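Long-range contacts in EXOU (Pseudomonas aeruginosa, PDB 4AKX), which acts as a type III secretion toxin of the patatin-like phospholipase family, probably injuring host cells by attacking membrane phospholipids, and is complexed here with the chaperone SpcU: residues B[258-269]-B[321-329]; B[340-350]-B[390-399]. One frame throughout, in Å; residues are numbered along the deposited sequence.

Both contacts reach one mixed six-stranded sheet, in the order 266-273, 254-263, 110-114, 77-82, 343-348, 395-397. Contact 1 covers the antiparallel hairpin at one edge with the loop 321-329. Contact 2 pairs the two parallel strands at the other edge. Their centres lie about 19 Å apart. Along the chain they come in series, contact 1 closing before contact 2 opens. They also touch: Val326 of contact 1 packs on Ile346 and Glu348 of contact 2. The loop 321-329 thus links the hairpin at one edge to strand 343-348, and touches strand 110-114 between them. Strand 110-114 leads into a GxSxG sequence consistent with the nucleophile elbow of patatin-like enzymes.

Contact 1 (B[258-269]-B[321-329]); sequences TGTAMFEGRPQL and MINVPVPEM
Val324 packs on Thr258, Thr260 and Leu269 of a beta hairpin in the patatin-like phospholipase sheet. Strands 254-263 and 266-273 form the hairpin, and a type I' turn from Phe263 to Arg266 closes it. The loop 321-329 lies against it mainly through side chains. From CB, Val324 forks into two methyls. CG1 is anti to the backbone N (chi1 -171°). Val324 CG1 sits 3.9 Å from Thr258 OG1 and 4.1 Å from Leu269 CD2, so it touches both strands. Val324 CG2 turns to the first strand, where it meets Thr260 CG2 and, at 4.0 Å, Gly259 CA. There the methyl rests on the Gly259 backbone.

Either side of this valine stand selenomethionines. Met321 bends at chi2 and chi3, which brings Met321 SE to 3.8 Å from Met262 SE. Met321 CE lies 3.7 Å from Thr260 OG1 and 4.2 Å from Pro267 CB. At the other end, CG of Met329 is beside the Thr258 side chain, and the two cross at a slant.

The loop also faces the presumed active-site region. Val324 and Met329 touch Ser114 at the end of strand 110-114, and Ile322 touches the GxSxG residues. Glu328 carries the polar end of the contact: its OE2 forms a salt bridge with Arg583 of helix 561-591, while Glu328 OE1 lies 4.0 Å from Leu269 CD1.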
loop_
_atom_site.group_PDB
_atom_site.type_symbol
_atom_site.label_atom_id
_atom_site.label_comp_id
_atom_site.label_asym_id
_atom_site.label_seq_id
_atom_site.Cartn_x
_atom_site.Cartn_y
_atom_site.Cartn_z
ATOM N N THR B 258 -36.386 4.575 18.017
ATOM C CA THR B 258 -34.970 4.221 18.136
ATOM C C THR B 258 -34.280 5.248 19.029
ATOM O O THR B 258 -34.805 6.355 19.218
ATOM C CB THR B 258 -34.240 4.046 16.748
ATOM O OG1 THR B 258 -34.435 5.193 15.913
ATOM C CG2 THR B 258 -34.756 2.823 16.000
ATOM N N GLY B 259 -33.145 4.857 19.616
ATOM C CA GLY B 259 -32.361 5.737 20.477
ATOM C C GLY B 259 -30.969 5.179 20.673
ATOM O O GLY B 259 -30.770 3.976 20.580
ATOM N N THR B 260 -30.001 6.045 20.959
ATOM C CA THR B 260 -28.600 5.635 21.039
ATOM C C THR B 260 -27.967 5.992 22.387
ATOM O O THR B 260 -27.628 7.150 22.620
ATOM C CB THR B 260 -27.770 6.291 19.916
ATOM O OG1 THR B 260 -26.372 6.109 20.179
ATOM C CG2 THR B 260 -28.078 7.790 19.823
ATOM N N ALA B 261 -27.789 5.008 23.266
ATOM C CA ALA B 261 -27.271 5.289 24.615
ATOM C C ALA B 261 -25.785 5.052 24.690
ATOM O O ALA B 261 -25.314 3.986 24.309
ATOM C CB ALA B 261 -27.990 4.451 25.667
HETATM N N MSE B 262 -25.051 6.051 25.183
HETATM C CA MSE B 262 -23.645 5.876 25.566
HETATM C C MSE B 262 -23.558 4.933 26.733
HETATM O O MSE B 262 -24.211 5.142 27.741
HETATM C CB MSE B 262 -23.039 7.206 26.021
HETATM C CG MSE B 262 -23.022 8.250 24.909
HETATM SE SE MSE B 262 -21.345 8.176 23.851
HETATM C CE MSE B 262 -19.991 8.638 25.210
ATOM N N PHE B 263 -22.791 3.860 26.589
ATOM C CA PHE B 263 -22.195 3.205 27.744
ATOM C C PHE B 263 -20.713 2.975 27.529
ATOM O O PHE B 263 -20.299 2.506 26.467
ATOM C CB PHE B 263 -22.877 1.881 28.106
ATOM C CG PHE B 263 -22.335 1.268 29.376
ATOM C CD1 PHE B 263 -21.186 0.478 29.352
ATOM C CD2 PHE B 263 -22.912 1.558 30.611
ATOM C CE1 PHE B 263 -20.646 -0.040 30.529
ATOM C CE2 PHE B 263 -22.378 1.041 31.788
ATOM C CZ PHE B 263 -21.244 0.242 31.747
ATOM N N GLU B 264 -19.914 3.280 28.548
ATOM C CA GLU B 264 -18.489 3.000 28.494
ATOM C C GLU B 264 -17.906 3.718 27.278
ATOM O O GLU B 264 -17.180 3.123 26.473
ATOM C CB GLU B 264 -18.256 1.482 28.394
ATOM C CG GLU B 264 -16.797 1.049 28.335
ATOM C CD GLU B 264 -16.625 -0.459 28.397
ATOM O OE1 GLU B 264 -17.393 -1.181 27.716
ATOM O OE2 GLU B 264 -15.715 -0.920 29.131
ATOM N N GLY B 265 -18.272 4.990 27.126
ATOM C CA GLY B 265 -17.922 5.771 25.933
ATOM C C GLY B 265 -18.453 5.220 24.610
ATOM O O GLY B 265 -18.274 5.848 23.562
ATOM N N ARG B 266 -19.116 4.060 24.661
ATOM C CA ARG B 266 -19.480 3.314 23.464
ATOM C C ARG B 266 -20.975 3.358 23.214
ATOM O O ARG B 266 -21.741 2.696 23.902
ATOM C CB ARG B 266 -19.014 1.868 23.582
ATOM C CG ARG B 266 -17.536 1.679 23.283
ATOM C CD ARG B 266 -17.140 0.209 23.274
ATOM N NE ARG B 266 -17.937 -0.569 22.324
ATOM C CZ ARG B 266 -17.709 -1.846 22.015
ATOM N NH1 ARG B 266 -16.701 -2.501 22.583
ATOM N NH2 ARG B 266 -18.482 -2.471 21.132
ATOM N N PRO B 267 -21.393 4.125 22.200
ATOM C CA PRO B 267 -22.816 4.285 21.891
ATOM C C PRO B 267 -23.421 2.959 21.544
ATOM O O PRO B 267 -22.767 2.138 20.931
ATOM C CB PRO B 267 -22.826 5.186 20.657
ATOM C CG PRO B 267 -21.485 5.020 20.056
ATOM C CD PRO B 267 -20.522 4.686 21.157
ATOM N N GLN B 268 -24.660 2.739 21.955
ATOM C CA GLN B 268 -25.316 1.473 21.720
ATOM C C GLN B 268 -26.645 1.760 21.080
ATOM O O GLN B 268 -27.304 2.736 21.442
ATOM C CB GLN B 268 -25.524 0.760 23.039
ATOM C CG GLN B 268 -24.287 0.751 23.913
ATOM C CD GLN B 268 -23.420 -0.451 23.662
ATOM O OE1 GLN B 268 -23.811 -1.373 22.947
ATOM N NE2 GLN B 268 -22.247 -0.461 24.256
ATOM N N LEU B 269 -27.032 0.943 20.107
ATOM C CA LEU B 269 -28.377 1.043 19.556
ATOM C C LEU B 269 -29.379 0.376 20.477
ATOM O O LEU B 269 -29.098 -0.688 21.049
ATOM C CB LEU B 269 -28.445 0.404 18.185
ATOM C CG LEU B 269 -27.682 1.182 17.137
ATOM C CD1 LEU B 269 -27.311 0.264 15.989
ATOM C CD2 LEU B 269 -28.501 2.374 16.670
HETATM N N MSE B 321 -23.400 13.146 17.405
HETATM C CA MSE B 321 -23.636 11.816 17.992
HETATM C C MSE B 321 -25.075 11.555 18.384
HETATM O O MSE B 321 -25.531 10.406 18.343
HETATM C CB MSE B 321 -22.704 11.600 19.184
HETATM C CG MSE B 321 -23.347 12.022 20.502
HETATM SE SE MSE B 321 -23.477 10.480 21.726
HETATM C CE MSE B 321 -24.270 9.118 20.535
ATOM N N ILE B 322 -25.798 12.608 18.782
ATOM C CA ILE B 322 -27.217 12.479 19.166
ATOM C C ILE B 322 -28.028 11.827 18.046
ATOM O O ILE B 322 -29.102 11.257 18.277
ATOM C CB ILE B 322 -27.855 13.836 19.591
ATOM C CG1 ILE B 322 -29.302 13.616 20.081
ATOM C CG2 ILE B 322 -27.769 14.866 18.465
ATOM C CD1 ILE B 322 -30.056 14.877 20.461
ATOM N N ASN B 323 -27.490 11.897 16.835
ATOM C CA ASN B 323 -28.100 11.239 15.706
ATOM C C ASN B 323 -27.956 9.726 15.751
ATOM O O ASN B 323 -26.846 9.188 15.826
ATOM C CB ASN B 323 -27.545 11.787 14.393
ATOM C CG ASN B 323 -28.374 12.934 13.847
ATOM O OD1 ASN B 323 -29.237 13.480 14.546
ATOM N ND2 ASN B 323 -28.124 13.301 12.588
ATOM N N VAL B 324 -29.103 9.053 15.766
ATOM C CA VAL B 324 -29.208 7.692 15.280
ATOM C C VAL B 324 -29.093 7.800 13.764
ATOM O O VAL B 324 -29.962 8.389 13.121
ATOM C CB VAL B 324 -30.591 7.093 15.626
ATOM C CG1 VAL B 324 -30.638 5.607 15.325
ATOM C CG2 VAL B 324 -30.939 7.355 17.084
ATOM N N PRO B 325 -28.009 7.267 13.184
ATOM C CA PRO B 325 -27.866 7.337 11.717
ATOM C C PRO B 325 -29.160 6.906 10.987
ATOM O O PRO B 325 -29.748 5.869 11.314
ATOM C CB PRO B 325 -26.733 6.352 11.432
ATOM C CG PRO B 325 -25.973 6.260 12.716
ATOM C CD PRO B 325 -26.972 6.434 13.813
ATOM N N VAL B 326 -29.607 7.692 10.017
ATOM C CA VAL B 326 -30.918 7.444 9.402
ATOM C C VAL B 326 -31.230 5.955 9.173
ATOM O O VAL B 326 -32.276 5.466 9.609
ATOM C CB VAL B 326 -31.093 8.160 8.054
ATOM C CG1 VAL B 326 -32.575 8.289 7.741
ATOM C CG2 VAL B 326 -30.402 9.520 8.047
ATOM N N PRO B 327 -30.325 5.233 8.471
ATOM C CA PRO B 327 -30.627 3.872 7.991
ATOM C C PRO B 327 -30.785 2.811 9.093
ATOM O O PRO B 327 -31.178 1.678 8.794
ATOM C CB PRO B 327 -29.423 3.547 7.105
ATOM C CG PRO B 327 -28.311 4.374 7.667
ATOM C CD PRO B 327 -28.961 5.655 8.088
ATOM N N GLU B 328 -30.487 3.173 10.340
ATOM C CA GLU B 328 -30.668 2.263 11.455
ATOM C C GLU B 328 -32.110 2.231 11.946
ATOM O O GLU B 328 -32.419 1.565 12.935
ATOM C CB GLU B 328 -29.755 2.646 12.605
ATOM C CG GLU B 328 -28.305 2.800 12.220
ATOM C CD GLU B 328 -27.633 1.472 11.913
ATOM O OE1 GLU B 328 -28.275 0.414 12.124
ATOM O OE2 GLU B 328 -26.460 1.486 11.460
HETATM N N MSE B 329 -32.987 2.977 11.286
HETATM C CA MSE B 329 -34.390 2.989 11.662
HETATM C C MSE B 329 -35.168 2.329 10.581
HETATM O O MSE B 329 -36.044 1.517 10.846
HETATM C CB MSE B 329 -34.892 4.404 11.846
HETATM C CG MSE B 329 -34.143 5.106 12.966
HETATM SE SE MSE B 329 -34.704 6.998 12.981
HETATM C CE MSE B 329 -33.014 7.933 13.376
#

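Contact 2 (B[340-350]-B[390-399]); sequences RRNDNLILEFE and ELREQTVVVP
Arg340 and Glu390 approach from opposite directions and form a salt bridge, Arg340 NH1 to Glu390 OE2 at 2.7 Å. Their guanidinium and carboxylate planes are 72° apart, with Glu390 CG over one guanidinium face. Gln394 OE1 lies instead at the guanidinium edge, in its plane, and takes a hydrogen bond from Arg340 NH2 at 2.8 Å. Asn344 N donates to Gln394 OE1 at 3.1 Å. The two donors grip OE1 from opposite faces of the amide, both well out of its plane. Asp343 extends the charge network, with its OD2 bridged to Arg442 and Arg74.

Beyond this cluster, strands 343-348 and 395-397 run parallel. Ile346 N bonds to Gln394 O at 3.0 Å. Thr395 OG1 donates to Ile346 O at 2.9 Å, from 54° above the carbonyl plane. Ile346 crosses Leu391 at about a right angle, so its CD1 end packs on a leucine of helix 388-392. Leu347 and Val396 lie side by side, pointing the same way, with Leu347 CD2 and Val396 CG1 3.9 Å apart.

Strand 395-397 is the outermost of the sheet within the chain. Strand 343-348 is held on its other side by strand 77-82, while helix 423-441 packs on Leu345, Leu347 and Val398.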
loop_
_atom_site.group_PDB
_atom_site.type_symbol
_atom_site.label_atom_id
_atom_site.label_comp_id
_atom_site.label_asym_id
_atom_site.label_seq_id
_atom_site.Cartn_x
_atom_site.Cartn_y
_atom_site.Cartn_z
ATOM N N ARG B 340 -38.643 -2.694 -4.451
ATOM C CA ARG B 340 -38.828 -2.139 -3.122
ATOM C C ARG B 340 -40.291 -2.106 -2.870
ATOM O O ARG B 340 -41.045 -1.766 -3.783
ATOM C CB ARG B 340 -38.323 -0.716 -3.092
ATOM C CG ARG B 340 -36.909 -0.550 -3.586
ATOM C CD ARG B 340 -36.549 0.912 -3.538
ATOM N NE ARG B 340 -37.084 1.530 -2.331
ATOM C CZ ARG B 340 -37.478 2.793 -2.246
ATOM N NH1 ARG B 340 -37.410 3.596 -3.303
ATOM N NH2 ARG B 340 -37.948 3.250 -1.096
ATOM N N ARG B 341 -40.709 -2.425 -1.641
ATOM C CA ARG B 341 -42.146 -2.548 -1.357
ATOM C C ARG B 341 -42.826 -1.295 -0.874
ATOM O O ARG B 341 -44.051 -1.237 -0.807
ATOM C CB ARG B 341 -42.500 -3.765 -0.497
ATOM C CG ARG B 341 -41.833 -3.866 0.852
ATOM C CD ARG B 341 -42.500 -4.981 1.653
ATOM N NE ARG B 341 -41.564 -5.691 2.530
ATOM C CZ ARG B 341 -41.743 -6.936 2.976
ATOM N NH1 ARG B 341 -42.825 -7.619 2.629
ATOM N NH2 ARG B 341 -40.837 -7.503 3.768
ATOM N N ASN B 342 -42.046 -0.274 -0.576
ATOM C CA ASN B 342 -42.615 0.948 -0.047
ATOM C C ASN B 342 -41.595 2.064 -0.027
ATOM O O ASN B 342 -40.441 1.865 -0.365
ATOM C CB ASN B 342 -43.149 0.712 1.361
ATOM C CG ASN B 342 -42.058 0.377 2.323
ATOM O OD1 ASN B 342 -41.275 1.242 2.702
ATOM N ND2 ASN B 342 -41.962 -0.893 2.694
ATOM N N ASP B 343 -42.041 3.240 0.380
ATOM C CA ASP B 343 -41.223 4.428 0.375
ATOM C C ASP B 343 -41.242 4.995 1.767
ATOM O O ASP B 343 -42.153 4.717 2.552
ATOM C CB ASP B 343 -41.813 5.462 -0.579
ATOM C CG ASP B 343 -41.095 5.514 -1.907
ATOM O OD1 ASP B 343 -40.569 4.467 -2.336
ATOM O OD2 ASP B 343 -41.046 6.610 -2.517
ATOM N N ASN B 344 -40.257 5.827 2.055
ATOM C CA ASN B 344 -40.203 6.540 3.309
ATOM C C ASN B 344 -40.244 8.028 3.117
ATOM O O ASN B 344 -39.605 8.565 2.217
ATOM C CB ASN B 344 -38.944 6.170 4.047
ATOM C CG ASN B 344 -38.996 4.773 4.563
ATOM O OD1 ASN B 344 -39.764 4.482 5.469
ATOM N ND2 ASN B 344 -38.212 3.886 3.969
ATOM N N LEU B 345 -41.009 8.700 3.963
ATOM C CA LEU B 345 -40.879 10.142 4.096
ATOM C C LEU B 345 -40.006 10.396 5.299
ATOM O O LEU B 345 -40.383 10.050 6.429
ATOM C CB LEU B 345 -42.248 10.806 4.276
ATOM C CG LEU B 345 -42.290 12.335 4.169
ATOM C CD1 LEU B 345 -41.374 12.881 3.090
ATOM C CD2 LEU B 345 -43.718 12.800 3.942
ATOM N N ILE B 346 -38.818 10.933 5.059
ATOM C CA ILE B 346 -37.866 11.073 6.120
ATOM C C ILE B 346 -37.720 12.539 6.413
ATOM O O ILE B 346 -37.254 13.292 5.562
ATOM C CB ILE B 346 -36.503 10.485 5.739
ATOM C CG1 ILE B 346 -36.674 9.107 5.086
ATOM C CG2 ILE B 346 -35.622 10.359 6.966
ATOM C CD1 ILE B 346 -35.691 8.812 3.961
ATOM N N LEU B 347 -38.142 12.948 7.610
ATOM C CA LEU B 347 -38.006 14.339 8.074
ATOM C C LEU B 347 -36.794 14.531 9.000
ATOM O O LEU B 347 -36.691 13.882 10.055
ATOM C CB LEU B 347 -39.296 14.808 8.753
ATOM C CG LEU B 347 -40.521 14.832 7.840
ATOM C CD1 LEU B 347 -41.797 14.730 8.636
ATOM C CD2 LEU B 347 -40.533 16.077 6.970
ATOM N N GLU B 348 -35.898 15.438 8.598
ATOM C CA GLU B 348 -34.579 15.583 9.214
ATOM C C GLU B 348 -34.313 17.032 9.621
ATOM O O GLU B 348 -34.803 17.963 8.969
ATOM C CB GLU B 348 -33.502 15.114 8.238
ATOM C CG GLU B 348 -32.322 14.389 8.878
ATOM C CD GLU B 348 -31.190 14.111 7.883
ATOM O OE1 GLU B 348 -31.087 14.849 6.871
ATOM O OE2 GLU B 348 -30.399 13.157 8.109
ATOM N N PHE B 349 -33.518 17.209 10.686
ATOM C CA PHE B 349 -33.234 18.539 11.274
ATOM C C PHE B 349 -31.780 18.998 11.184
ATOM O O PHE B 349 -30.862 18.176 11.080
ATOM C CB PHE B 349 -33.667 18.591 12.740
ATOM C CG PHE B 349 -35.141 18.670 12.923
ATOM C CD1 PHE B 349 -35.866 19.688 12.339
ATOM C CD2 PHE B 349 -35.811 17.708 13.659
ATOM C CE1 PHE B 349 -37.235 19.749 12.487
ATOM C CE2 PHE B 349 -37.181 17.764 13.816
ATOM C CZ PHE B 349 -37.896 18.785 13.227
ATOM N N GLU B 350 -31.590 20.324 11.246
ATOM C CA GLU B 350 -30.263 20.939 11.404
ATOM C C GLU B 350 -30.381 22.449 11.763
ATOM O O GLU B 350 -31.445 23.054 11.137
ATOM C CB GLU B 350 -29.397 20.727 10.126
ATOM C CG GLU B 350 -29.959 21.396 8.849
ATOM C CD GLU B 350 -31.337 20.866 8.461
ATOM O OE1 GLU B 350 -31.557 19.625 8.578
ATOM O OE2 GLU B 350 -32.044 21.554 7.750
ATOM N N GLU B 390 -30.437 7.040 -2.824
ATOM C CA GLU B 390 -31.857 6.708 -2.831
ATOM C C GLU B 390 -32.548 7.213 -1.568
ATOM O O GLU B 390 -33.778 7.363 -1.542
ATOM C CB GLU B 390 -32.077 5.195 -3.004
ATOM C CG GLU B 390 -33.549 4.757 -2.951
ATOM C CD GLU B 390 -33.826 3.432 -3.661
ATOM O OE1 GLU B 390 -33.000 2.495 -3.554
ATOM O OE2 GLU B 390 -34.887 3.322 -4.319
ATOM N N LEU B 391 -31.760 7.470 -0.520
ATOM C CA LEU B 391 -32.304 7.936 0.764
ATOM C C LEU B 391 -32.465 9.446 0.783
ATOM O O LEU B 391 -33.448 9.974 1.296
ATOM C CB LEU B 391 -31.437 7.466 1.936
ATOM C CG LEU B 391 -32.004 6.291 2.739
ATOM C CD1 LEU B 391 -31.265 6.123 4.054
ATOM C CD2 LEU B 391 -33.482 6.487 3.011
ATOM N N ARG B 392 -31.493 10.133 0.203
ATOM C CA ARG B 392 -31.633 11.539 -0.112
ATOM C C ARG B 392 -32.974 11.815 -0.825
ATOM O O ARG B 392 -33.678 12.772 -0.497
ATOM C CB ARG B 392 -30.457 11.984 -0.979
ATOM C CG ARG B 392 -30.426 13.469 -1.297
ATOM C CD ARG B 392 -29.849 14.292 -0.150
ATOM N NE ARG B 392 -28.534 13.819 0.306
ATOM C CZ ARG B 392 -27.368 14.135 -0.265
ATOM N NH1 ARG B 392 -27.332 14.906 -1.346
ATOM N NH2 ARG B 392 -26.235 13.667 0.245
ATOM N N GLU B 393 -33.330 10.955 -1.772
ATOM C CA GLU B 393 -34.487 11.179 -2.625
ATOM C C GLU B 393 -35.761 11.151 -1.800
ATOM O O GLU B 393 -36.770 11.740 -2.180
ATOM C CB GLU B 393 -34.529 10.124 -3.743
ATOM C CG GLU B 393 -35.740 10.183 -4.667
ATOM C CD GLU B 393 -35.528 11.092 -5.863
ATOM O OE1 GLU B 393 -35.042 12.237 -5.677
ATOM O OE2 GLU B 393 -35.866 10.667 -6.993
ATOM N N GLN B 394 -35.703 10.476 -0.662
ATOM C CA GLN B 394 -36.881 10.276 0.172
ATOM C C GLN B 394 -36.805 11.113 1.434
ATOM O O GLN B 394 -37.569 10.904 2.373
ATOM C CB GLN B 394 -36.996 8.824 0.588
ATOM C CG GLN B 394 -37.065 7.822 -0.537
ATOM C CD GLN B 394 -37.499 6.458 -0.035
ATOM O OE1 GLN B 394 -38.483 5.890 -0.512
ATOM N NE2 GLN B 394 -36.788 5.942 0.960
ATOM N N THR B 395 -35.869 12.046 1.472
ATOM C CA THR B 395 -35.685 12.847 2.664
ATOM C C THR B 395 -35.877 14.340 2.404
ATOM O O THR B 395 -35.100 14.978 1.662
ATOM C CB THR B 395 -34.338 12.529 3.381
ATOM O OG1 THR B 395 -34.486 12.727 4.786
ATOM C CG2 THR B 395 -33.167 13.393 2.860
ATOM N N VAL B 396 -36.949 14.881 2.974
ATOM C CA VAL B 396 -37.126 16.337 3.064
ATOM C C VAL B 396 -36.600 16.887 4.400
ATOM O O VAL B 396 -36.838 16.315 5.466
ATOM C CB VAL B 396 -38.586 16.792 2.759
ATOM C CG1 VAL B 396 -39.594 15.731 3.184
ATOM C CG2 VAL B 396 -38.897 18.146 3.403
ATOM N N VAL B 397 -35.864 17.990 4.315
ATOM C CA VAL B 397 -35.024 18.446 5.412
ATOM C C VAL B 397 -35.338 19.909 5.757
ATOM O O VAL B 397 -34.888 20.825 5.074
ATOM C CB VAL B 397 -33.517 18.227 5.078
ATOM C CG1 VAL B 397 -33.064 19.110 3.925
ATOM C CG2 VAL B 397 -32.642 18.426 6.305
ATOM N N VAL B 398 -36.130 20.106 6.812
ATOM C CA VAL B 398 -36.686 21.429 7.165
ATOM C C VAL B 398 -35.601 22.394 7.713
ATOM O O VAL B 398 -34.697 21.956 8.443
ATOM C CB VAL B 398 -37.915 21.292 8.128
ATOM C CG1 VAL B 398 -37.488 20.800 9.500
ATOM C CG2 VAL B 398 -38.710 22.593 8.231
ATOM N N PRO B 399 -35.658 23.695 7.313
ATOM C CA PRO B 399 -34.619 24.656 7.682
ATOM C C PRO B 399 -34.937 25.400 8.989
ATOM O O PRO B 399 -35.246 26.600 8.973
ATOM C CB PRO B 399 -34.602 25.621 6.489
ATOM C CG PRO B 399 -35.967 25.523 5.876
ATOM C CD PRO B 399 -36.675 24.315 6.440
#